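Local coordinates for transcriptional regulator AefR (Pseudomonas syringae pv. tomato, PDB 3CDL), which probably binds cis-regulatory DNA and regulates transcription as a member of the TetR family, at residues Lys10-Asp24 against Ile35-His49. Sequence-based numbering, arbitrary orientation.
Sequences KRESIVQAAIAEFGD and IAARAEVSKRTVYNH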
ATOM      1  N   LYS B  10       2.131 -13.564  28.347  1.00 57.61           N
ATOM      2  CA  LYS B  10       3.370 -12.838  28.605  1.00 57.73           C
ATOM      3  C   LYS B  10       4.182 -12.580  27.334  1.00 57.63           C
ATOM      4  O   LYS B  10       4.898 -11.577  27.255  1.00 57.79           O
ATOM      5  CB  LYS B  10       4.227 -13.537  29.655  1.00 57.95           C
ATOM      6  CG  LYS B  10       5.207 -12.595  30.360  1.00 58.50           C
ATOM      7  CD  LYS B  10       4.491 -11.470  31.135  1.00 59.11           C
ATOM      8  CE  LYS B  10       3.802 -11.973  32.413  1.00 59.49           C
ATOM      9  NZ  LYS B  10       4.748 -12.580  33.385  1.00 58.90           N
ATOM     10  N   ARG B  11       4.079 -13.484  26.356  1.00 57.21           N
ATOM     11  CA  ARG B  11       4.646 -13.234  25.034  1.00 56.65           C
ATOM     12  C   ARG B  11       3.944 -12.035  24.421  1.00 56.27           C
ATOM     13  O   ARG B  11       4.601 -11.112  23.921  1.00 56.16           O
ATOM     14  CB  ARG B  11       4.524 -14.457  24.109  1.00 56.82           C
ATOM     15  CG  ARG B  11       5.851 -15.170  23.823  1.00 57.12           C
ATOM     16  CD  ARG B  11       5.945 -15.745  22.398  1.00 57.00           C
ATOM     17  NE  ARG B  11       7.344 -15.994  22.011  1.00 57.44           N
ATOM     18  CZ  ARG B  11       7.764 -16.300  20.783  1.00 57.24           C
ATOM     19  NH1 ARG B  11       6.899 -16.407  19.777  1.00 57.87           N
ATOM     20  NH2 ARG B  11       9.059 -16.498  20.553  1.00 55.66           N
ATOM     21  N   GLU B  12       2.611 -12.049  24.490  1.00 55.61           N
ATOM     22  CA  GLU B  12       1.780 -10.984  23.936  1.00 55.10           C
ATOM     23  C   GLU B  12       2.108  -9.658  24.588  1.00 54.59           C
ATOM     24  O   GLU B  12       2.212  -8.640  23.906  1.00 54.94           O
ATOM     25  CB  GLU B  12       0.283 -11.289  24.085  1.00 55.33           C
ATOM     26  CG  GLU B  12      -0.214 -12.547  23.357  1.00 55.68           C
ATOM     27  CD  GLU B  12      -0.156 -12.454  21.829  1.00 56.52           C
ATOM     28  OE1 GLU B  12      -0.550 -13.447  21.173  1.00 57.29           O
ATOM     29  OE2 GLU B  12       0.272 -11.408  21.282  1.00 54.93           O
ATOM     30  N   SER B  13       2.286  -9.688  25.905  1.00 53.84           N
ATOM     31  CA  SER B  13       2.718  -8.529  26.676  1.00 53.20           C
ATOM     32  C   SER B  13       3.951  -7.874  26.036  1.00 52.72           C
ATOM     33  O   SER B  13       3.947  -6.678  25.740  1.00 52.63           O
ATOM     34  CB  SER B  13       3.011  -8.960  28.120  1.00 53.33           C
ATOM     35  OG  SER B  13       3.121  -7.860  29.005  1.00 53.31           O
ATOM     36  N   ILE B  14       4.990  -8.671  25.802  1.00 52.13           N
ATOM     37  CA  ILE B  14       6.250  -8.177  25.230  1.00 51.75           C
ATOM     38  C   ILE B  14       6.097  -7.714  23.765  1.00 51.50           C
ATOM     39  O   ILE B  14       6.624  -6.661  23.377  1.00 51.56           O
ATOM     40  CB  ILE B  14       7.366  -9.249  25.332  1.00 51.61           C
ATOM     41  CG1 ILE B  14       7.567  -9.683  26.790  1.00 51.30           C
ATOM     42  CG2 ILE B  14       8.660  -8.740  24.714  1.00 51.09           C
ATOM     43  CD1 ILE B  14       8.235 -11.039  26.953  1.00 50.65           C
ATOM     44  N   VAL B  15       5.387  -8.507  22.961  1.00 51.23           N
ATOM     45  CA  VAL B  15       5.066  -8.136  21.581  1.00 51.02           C
ATOM     46  C   VAL B  15       4.353  -6.782  21.562  1.00 51.08           C
ATOM     47  O   VAL B  15       4.731  -5.907  20.782  1.00 51.14           O
ATOM     48  CB  VAL B  15       4.194  -9.205  20.877  1.00 51.04           C
ATOM     49  CG1 VAL B  15       3.671  -8.697  19.549  1.00 50.23           C
ATOM     50  CG2 VAL B  15       4.978 -10.499  20.680  1.00 51.28           C
ATOM     51  N   GLN B  16       3.345  -6.625  22.435  1.00 50.74           N
ATOM     52  CA  GLN B  16       2.548  -5.392  22.558  1.00 50.44           C
ATOM     53  C   GLN B  16       3.391  -4.160  22.840  1.00 50.24           C
ATOM     54  O   GLN B  16       3.253  -3.124  22.175  1.00 50.14           O
ATOM     55  CB  GLN B  16       1.495  -5.526  23.654  1.00 50.19           C
ATOM     56  CG  GLN B  16       0.090  -5.444  23.167  1.00 51.19           C
ATOM     57  CD  GLN B  16      -0.231  -6.536  22.181  1.00 53.94           C
ATOM     58  OE1 GLN B  16       0.128  -6.461  20.994  1.00 53.85           O
ATOM     59  NE2 GLN B  16      -0.929  -7.564  22.660  1.00 55.32           N
ATOM     60  N   ALA B  17       4.248  -4.279  23.847  1.00 49.73           N
ATOM     61  CA  ALA B  17       5.202  -3.239  24.175  1.00 49.25           C
ATOM     62  C   ALA B  17       6.136  -2.980  22.997  1.00 48.97           C
ATOM     63  O   ALA B  17       6.557  -1.845  22.774  1.00 49.00           O
ATOM     64  CB  ALA B  17       5.993  -3.638  25.398  1.00 49.49           C
ATOM     65  N   ALA B  18       6.456  -4.025  22.238  1.00 48.47           N
ATOM     66  CA  ALA B  18       7.351  -3.858  21.094  1.00 48.09           C
ATOM     67  C   ALA B  18       6.689  -2.981  20.032  1.00 47.59           C
ATOM     68  O   ALA B  18       7.327  -2.100  19.449  1.00 47.76           O
ATOM     69  CB  ALA B  18       7.759  -5.211  20.522  1.00 48.12           C
ATOM     70  N   ILE B  19       5.401  -3.217  19.813  1.00 46.92           N
ATOM     71  CA  ILE B  19       4.623  -2.494  18.827  1.00 46.44           C
ATOM     72  C   ILE B  19       4.551  -1.025  19.219  1.00 47.10           C
ATOM     73  O   ILE B  19       4.879  -0.133  18.421  1.00 47.29           O
ATOM     74  CB  ILE B  19       3.221  -3.122  18.691  1.00 46.13           C
ATOM     75  CG1 ILE B  19       3.355  -4.518  18.069  1.00 45.02           C
ATOM     76  CG2 ILE B  19       2.265  -2.207  17.915  1.00 44.57           C
ATOM     77  CD1 ILE B  19       2.051  -5.204  17.814  1.00 44.05           C
ATOM     78  N   ALA B  20       4.153  -0.802  20.467  1.00 47.65           N
ATOM     79  CA  ALA B  20       4.026   0.516  21.063  1.00 47.92           C
ATOM     80  C   ALA B  20       5.338   1.272  20.991  1.00 48.28           C
ATOM     81  O   ALA B  20       5.382   2.385  20.471  1.00 48.41           O
ATOM     82  CB  ALA B  20       3.584   0.376  22.495  1.00 47.84           C
ATOM     83  N   GLU B  21       6.410   0.657  21.491  1.00 48.56           N
ATOM     84  CA  GLU B  21       7.723   1.294  21.480  1.00 48.96           C
ATOM     85  C   GLU B  21       8.244   1.548  20.068  1.00 48.89           C
ATOM     86  O   GLU B  21       8.750   2.635  19.812  1.00 49.25           O
ATOM     87  CB  GLU B  21       8.761   0.516  22.300  1.00 49.06           C
ATOM     88  CG  GLU B  21       8.652   0.662  23.836  1.00 50.65           C
ATOM     89  CD  GLU B  21       8.891   2.085  24.380  1.00 52.10           C
ATOM     90  OE1 GLU B  21       8.367   2.402  25.477  1.00 51.85           O
ATOM     91  OE2 GLU B  21       9.602   2.882  23.732  1.00 52.66           O
ATOM     92  N   PHE B  22       8.129   0.566  19.166  1.00 48.99           N
ATOM     93  CA  PHE B  22       8.576   0.748  17.781  1.00 49.33           C
ATOM     94  C   PHE B  22       7.708   1.803  17.100  1.00 49.98           C
ATOM     95  O   PHE B  22       8.132   2.454  16.143  1.00 49.84           O
ATOM     96  CB  PHE B  22       8.496  -0.541  16.953  1.00 48.86           C
ATOM     97  CG  PHE B  22       9.388  -1.642  17.423  1.00 47.93           C
ATOM     98  CD1 PHE B  22       8.987  -2.966  17.297  1.00 46.84           C
ATOM     99  CD2 PHE B  22      10.634  -1.377  17.975  1.00 47.36           C
ATOM    100  CE1 PHE B  22       9.812  -4.013  17.739  1.00 47.55           C
ATOM    101  CE2 PHE B  22      11.467  -2.424  18.418  1.00 46.88           C
ATOM    102  CZ  PHE B  22      11.054  -3.741  18.303  1.00 46.50           C
ATOM    103  N   GLY B  23       6.480   1.941  17.583  1.00 50.47           N
ATOM    104  CA  GLY B  23       5.596   2.965  17.084  1.00 51.49           C
ATOM    105  C   GLY B  23       6.038   4.311  17.617  1.00 52.22           C
ATOM    106  O   GLY B  23       5.883   5.331  16.956  1.00 52.57           O
ATOM    107  N   ASP B  24       6.595   4.315  18.822  1.00 52.78           N
ATOM    108  CA  ASP B  24       6.946   5.565  19.483  1.00 53.29           C
ATOM    109  C   ASP B  24       8.302   6.057  19.030  1.00 52.84           C
ATOM    110  O   ASP B  24       8.414   7.133  18.450  1.00 52.74           O
ATOM    111  CB  ASP B  24       6.910   5.404  21.012  1.00 53.68           C
ATOM    112  CG  ASP B  24       5.499   5.146  21.547  1.00 55.73           C
ATOM    113  OD1 ASP B  24       4.546   5.147  20.731  1.00 57.24           O
ATOM    114  OD2 ASP B  24       5.340   4.946  22.782  1.00 57.34           O
ATOM    115  N   ILE B  35      11.841  -1.786  25.703  1.00 46.02           N
ATOM    116  CA  ILE B  35      10.731  -2.744  25.586  1.00 45.04           C
ATOM    117  C   ILE B  35      10.355  -3.345  26.954  1.00 44.62           C
ATOM    118  O   ILE B  35       9.175  -3.342  27.331  1.00 44.42           O
ATOM    119  CB  ILE B  35      11.065  -3.869  24.556  1.00 44.77           C
ATOM    120  CG1 ILE B  35      11.113  -3.297  23.142  1.00 44.37           C
ATOM    121  CG2 ILE B  35      10.077  -5.038  24.638  1.00 44.09           C
ATOM    122  CD1 ILE B  35      11.719  -4.235  22.113  1.00 45.04           C
ATOM    123  N   ALA B  36      11.362  -3.839  27.677  1.00 44.14           N
ATOM    124  CA  ALA B  36      11.187  -4.485  28.992  1.00 44.04           C
ATOM    125  C   ALA B  36      10.613  -3.537  30.055  1.00 43.68           C
ATOM    126  O   ALA B  36       9.762  -3.932  30.856  1.00 43.26           O
ATOM    127  CB  ALA B  36      12.498  -5.087  29.466  1.00 43.68           C
ATOM    128  N   ALA B  37      11.084  -2.290  30.019  1.00 43.61           N
ATOM    129  CA  ALA B  37      10.584  -1.196  30.843  1.00 43.74           C
ATOM    130  C   ALA B  37       9.084  -0.983  30.714  1.00 44.16           C
ATOM    131  O   ALA B  37       8.434  -0.576  31.685  1.00 44.17           O
ATOM    132  CB  ALA B  37      11.297   0.082  30.492  1.00 43.80           C
ATOM    133  N   ARG B  38       8.538  -1.239  29.524  1.00 44.08           N
ATOM    134  CA  ARG B  38       7.120  -0.986  29.293  1.00 44.36           C
ATOM    135  C   ARG B  38       6.278  -2.254  29.192  1.00 44.10           C
ATOM    136  O   ARG B  38       5.060  -2.202  29.325  1.00 44.20           O
ATOM    137  CB  ARG B  38       6.903  -0.038  28.097  1.00 44.63           C
ATOM    138  CG  ARG B  38       6.144  -0.597  26.905  1.00 44.68           C
ATOM    139  CD  ARG B  38       5.866   0.498  25.897  1.00 45.11           C
ATOM    140  NE  ARG B  38       4.521   1.053  26.013  1.00 47.83           N
ATOM    141  CZ  ARG B  38       4.065   2.077  25.293  1.00 48.56           C
ATOM    142  NH1 ARG B  38       4.853   2.691  24.418  1.00 48.98           N
ATOM    143  NH2 ARG B  38       2.816   2.496  25.450  1.00 49.36           N
ATOM    144  N   ALA B  39       6.921  -3.395  28.970  1.00 43.70           N
ATOM    145  CA  ALA B  39       6.241  -4.664  29.160  1.00 43.13           C
ATOM    146  C   ALA B  39       6.035  -4.835  30.659  1.00 43.14           C
ATOM    147  O   ALA B  39       5.244  -5.676  31.087  1.00 43.02           O
ATOM    148  CB  ALA B  39       7.055  -5.809  28.587  1.00 42.58           C
ATOM    149  N   GLU B  40       6.737  -3.992  31.427  1.00 43.29           N
ATOM    150  CA  GLU B  40       6.889  -4.085  32.895  1.00 43.40           C
ATOM    151  C   GLU B  40       7.463  -5.447  33.309  1.00 43.50           C
ATOM    152  O   GLU B  40       6.980  -6.111  34.232  1.00 43.15           O
ATOM    153  CB  GLU B  40       5.596  -3.695  33.635  1.00 43.35           C
ATOM    154  CG  GLU B  40       5.194  -2.226  33.390  1.00 43.24           C
ATOM    155  CD  GLU B  40       4.036  -1.776  34.355  1.00 43.56           C
ATOM    156  OE1 GLU B  40       2.917  -1.386  33.800  1.00 42.66           O
ATOM    157  OE2 GLU B  40       4.236  -1.802  35.656  1.00 43.84           O
ATOM    158  N   VAL B  41       8.532  -5.823  32.607  1.00 43.88           N
ATOM    159  CA  VAL B  41       9.150  -7.147  32.707  1.00 44.01           C
ATOM    160  C   VAL B  41      10.684  -7.005  32.884  1.00 43.81           C
ATOM    161  O   VAL B  41      11.242  -5.894  32.723  1.00 43.78           O
ATOM    162  CB  VAL B  41       8.757  -7.992  31.453  1.00 44.05           C
ATOM    163  CG1 VAL B  41       9.701  -7.718  30.296  1.00 44.42           C
ATOM    164  CG2 VAL B  41       8.694  -9.463  31.774  1.00 44.06           C
ATOM    165  N   SER B  42      11.358  -8.110  33.243  1.00 43.86           N
ATOM    166  CA  SER B  42      12.816  -8.054  33.452  1.00 43.97           C
ATOM    167  C   SER B  42      13.527  -8.252  32.106  1.00 44.36           C
ATOM    168  O   SER B  42      13.110  -9.128  31.314  1.00 44.58           O
ATOM    169  CB  SER B  42      13.284  -9.114  34.491  1.00 43.43           C
ATOM    170  OG  SER B  42      13.180 -10.493  33.978  1.00 43.23           O
ATOM    171  N   LYS B  43      14.586  -7.443  31.848  1.00 44.42           N
ATOM    172  CA  LYS B  43      15.389  -7.599  30.624  1.00 44.74           C
ATOM    173  C   LYS B  43      15.510  -9.082  30.310  1.00 44.91           C
ATOM    174  O   LYS B  43      15.416  -9.502  29.151  1.00 45.20           O
ATOM    175  CB  LYS B  43      16.791  -7.000  30.775  1.00 44.84           C
ATOM    176  CG  LYS B  43      16.881  -5.489  30.650  1.00 45.39           C
ATOM    177  CD  LYS B  43      18.116  -4.974  31.382  1.00 48.23           C
ATOM    178  CE  LYS B  43      18.062  -3.467  31.608  1.00 49.81           C
ATOM    179  NZ  LYS B  43      18.903  -3.044  32.768  1.00 50.03           N
ATOM    180  N   ARG B  44      15.674  -9.855  31.379  1.00 44.69           N
ATOM    181  CA  ARG B  44      15.855 -11.296  31.341  1.00 44.91           C
ATOM    182  C   ARG B  44      14.679 -12.036  30.679  1.00 45.02           C
ATOM    183  O   ARG B  44      14.881 -12.752  29.696  1.00 45.08           O
ATOM    184  CB  ARG B  44      16.128 -11.802  32.772  1.00 44.79           C
ATOM    185  CG  ARG B  44      16.600 -13.286  32.876  1.00 44.67           C
ATOM    186  CD  ARG B  44      16.361 -13.631  34.402  1.00 44.79           C
ATOM    187  NE  ARG B  44      16.576 -15.056  34.683  1.00 45.59           N
ATOM    188  CZ  ARG B  44      17.841 -15.567  34.990  1.00 45.61           C
ATOM    189  NH1 ARG B  44      19.010 -14.790  34.970  1.00 44.87           N
ATOM    190  NH2 ARG B  44      17.901 -16.878  35.264  1.00 43.98           N
ATOM    191  N   THR B  45      13.460 -11.858  31.186  1.00 45.02           N
ATOM    192  CA  THR B  45      12.329 -12.613  30.628  1.00 45.11           C
ATOM    193  C   THR B  45      12.036 -12.211  29.168  1.00 45.05           C
ATOM    194  O   THR B  45      11.473 -12.985  28.395  1.00 45.01           O
ATOM    195  CB  THR B  45      11.054 -12.566  31.526  1.00 45.13           C
ATOM    196  OG1 THR B  45      10.592 -11.216  31.646  1.00 45.48           O
ATOM    197  CG2 THR B  45      11.330 -13.142  32.923  1.00 45.23           C
ATOM    198  N   VAL B  46      12.455 -11.004  28.797  1.00 45.05           N
ATOM    199  CA  VAL B  46      12.387 -10.535  27.417  1.00 44.87           C
ATOM    200  C   VAL B  46      13.317 -11.337  26.500  1.00 45.02           C
ATOM    201  O   VAL B  46      12.899 -11.752  25.421  1.00 44.87           O
ATOM    202  CB  VAL B  46      12.698  -9.008  27.306  1.00 45.01           C
ATOM    203  CG1 VAL B  46      13.020  -8.606  25.870  1.00 44.30           C
ATOM    204  CG2 VAL B  46      11.526  -8.193  27.817  1.00 44.80           C
ATOM    205  N   TYR B  47      14.564 -11.557  26.924  1.00 45.04           N
ATOM    206  CA  TYR B  47      15.523 -12.287  26.085  1.00 45.35           C
ATOM    207  C   TYR B  47      15.186 -13.770  25.952  1.00 45.44           C
ATOM    208  O   TYR B  47      15.502 -14.397  24.934  1.00 45.12           O
ATOM    209  CB  TYR B  47      16.973 -12.081  26.555  1.00 45.80           C
ATOM    210  CG  TYR B  47      17.548 -10.721  26.193  1.00 46.14           C
ATOM    211  CD1 TYR B  47      17.804 -10.380  24.868  1.00 46.34           C
ATOM    212  CD2 TYR B  47      17.839  -9.775  27.180  1.00 47.56           C
ATOM    213  CE1 TYR B  47      18.328  -9.124  24.531  1.00 46.41           C
ATOM    214  CE2 TYR B  47      18.364  -8.516  26.852  1.00 47.35           C
ATOM    215  CZ  TYR B  47      18.602  -8.206  25.523  1.00 46.54           C
ATOM    216  OH  TYR B  47      19.117  -6.983  25.192  1.00 46.84           O
ATOM    217  N   ASN B  48      14.543 -14.312  26.992  1.00 45.86           N
ATOM    218  CA  ASN B  48      14.023 -15.676  27.004  1.00 45.94           C
ATOM    219  C   ASN B  48      13.075 -15.910  25.834  1.00 45.99           C
ATOM    220  O   ASN B  48      13.249 -16.852  25.061  1.00 46.09           O
ATOM    221  CB  ASN B  48      13.298 -15.966  28.326  1.00 46.04           C
ATOM    222  CG  ASN B  48      14.243 -16.038  29.529  1.00 46.63           C
ATOM    223  OD1 ASN B  48      15.417 -16.424  29.411  1.00 46.23           O
ATOM    224  ND2 ASN B  48      13.718 -15.683  30.704  1.00 46.65           N
ATOM    225  N   HIS B  49      12.081 -15.041  25.698  1.00 46.14           N
ATOM    226  CA  HIS B  49      11.132 -15.143  24.596  1.00 46.37           C
ATOM    227  C   HIS B  49      11.742 -14.776  23.246  1.00 46.45           C
ATOM    228  O   HIS B  49      11.579 -15.513  22.274  1.00 46.90           O
ATOM    229  CB  HIS B  49       9.861 -14.348  24.896  1.00 46.39           C
ATOM    230  CG  HIS B  49       8.931 -15.052  25.845  1.00 47.55           C
ATOM    231  ND1 HIS B  49       8.202 -14.389  26.809  1.00 48.28           N
ATOM    232  CD2 HIS B  49       8.626 -16.369  25.986  1.00 48.01           C
ATOM    233  CE1 HIS B  49       7.484 -15.264  27.498  1.00 48.28           C
ATOM    234  NE2 HIS B  49       7.726 -16.472  27.020  1.00 47.69           N
TER
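Helix 10-24 packs against both helices of the segment 35-49, its axis passing 8.5 Å from that of 35-39 at 119° and 10.5 Å from that of 43-49, with I14 and A39 drawing the backbones closest (CA to CA 5.3 Å). I14 is a knob seated among I35, A39, V46 and H49. Its CG2, anti to the backbone N, meets I35 CG2 at 4.0 Å, while CD1 on the other branch reaches the edge of the H49 imidazole, 3.4 Å from ND1. That nitrogen is buried with no polar partner in the model. The ring is also held from one face: R11 CG lies over its centre in a CH-pi contact, 3.7 Å from the centroid. Beyond CG the R11 chain bends at chi2 (-145°), and its guanidinium, turned nearly perpendicular to the imidazole, donates from NH2 to H49 O at 3.2 Å, reaching the oxygen from above the carbonyl plane. Helices 32-39 and 43-49 form the predicted helix-turn-helix of the TetR-type DNA-binding domain, and helix 9-24 packs across both; E40, with positive phi, is the first residue to leave helical backbone angles after helix 32-39, and S42 OG caps the second by accepting from T45 N. I35 is a knob in turn, among I14, A17, A18 and F22, its CD1 meeting F22 CZ; L56 of helix 53-64 also touches I35 and F22. Near the C-terminal end of helix 10-24, R38 runs over A17 and A20, CG on A17 CB, until A20 CB sits beneath the centre of its guanidinium. NH1 donates to D24 OD2 at 2.8 Å in a salt bridge, close to the guanidinium plane but 43° out of the carboxylate plane, and E21 OE1 adds a longer ion pair to the same NH1.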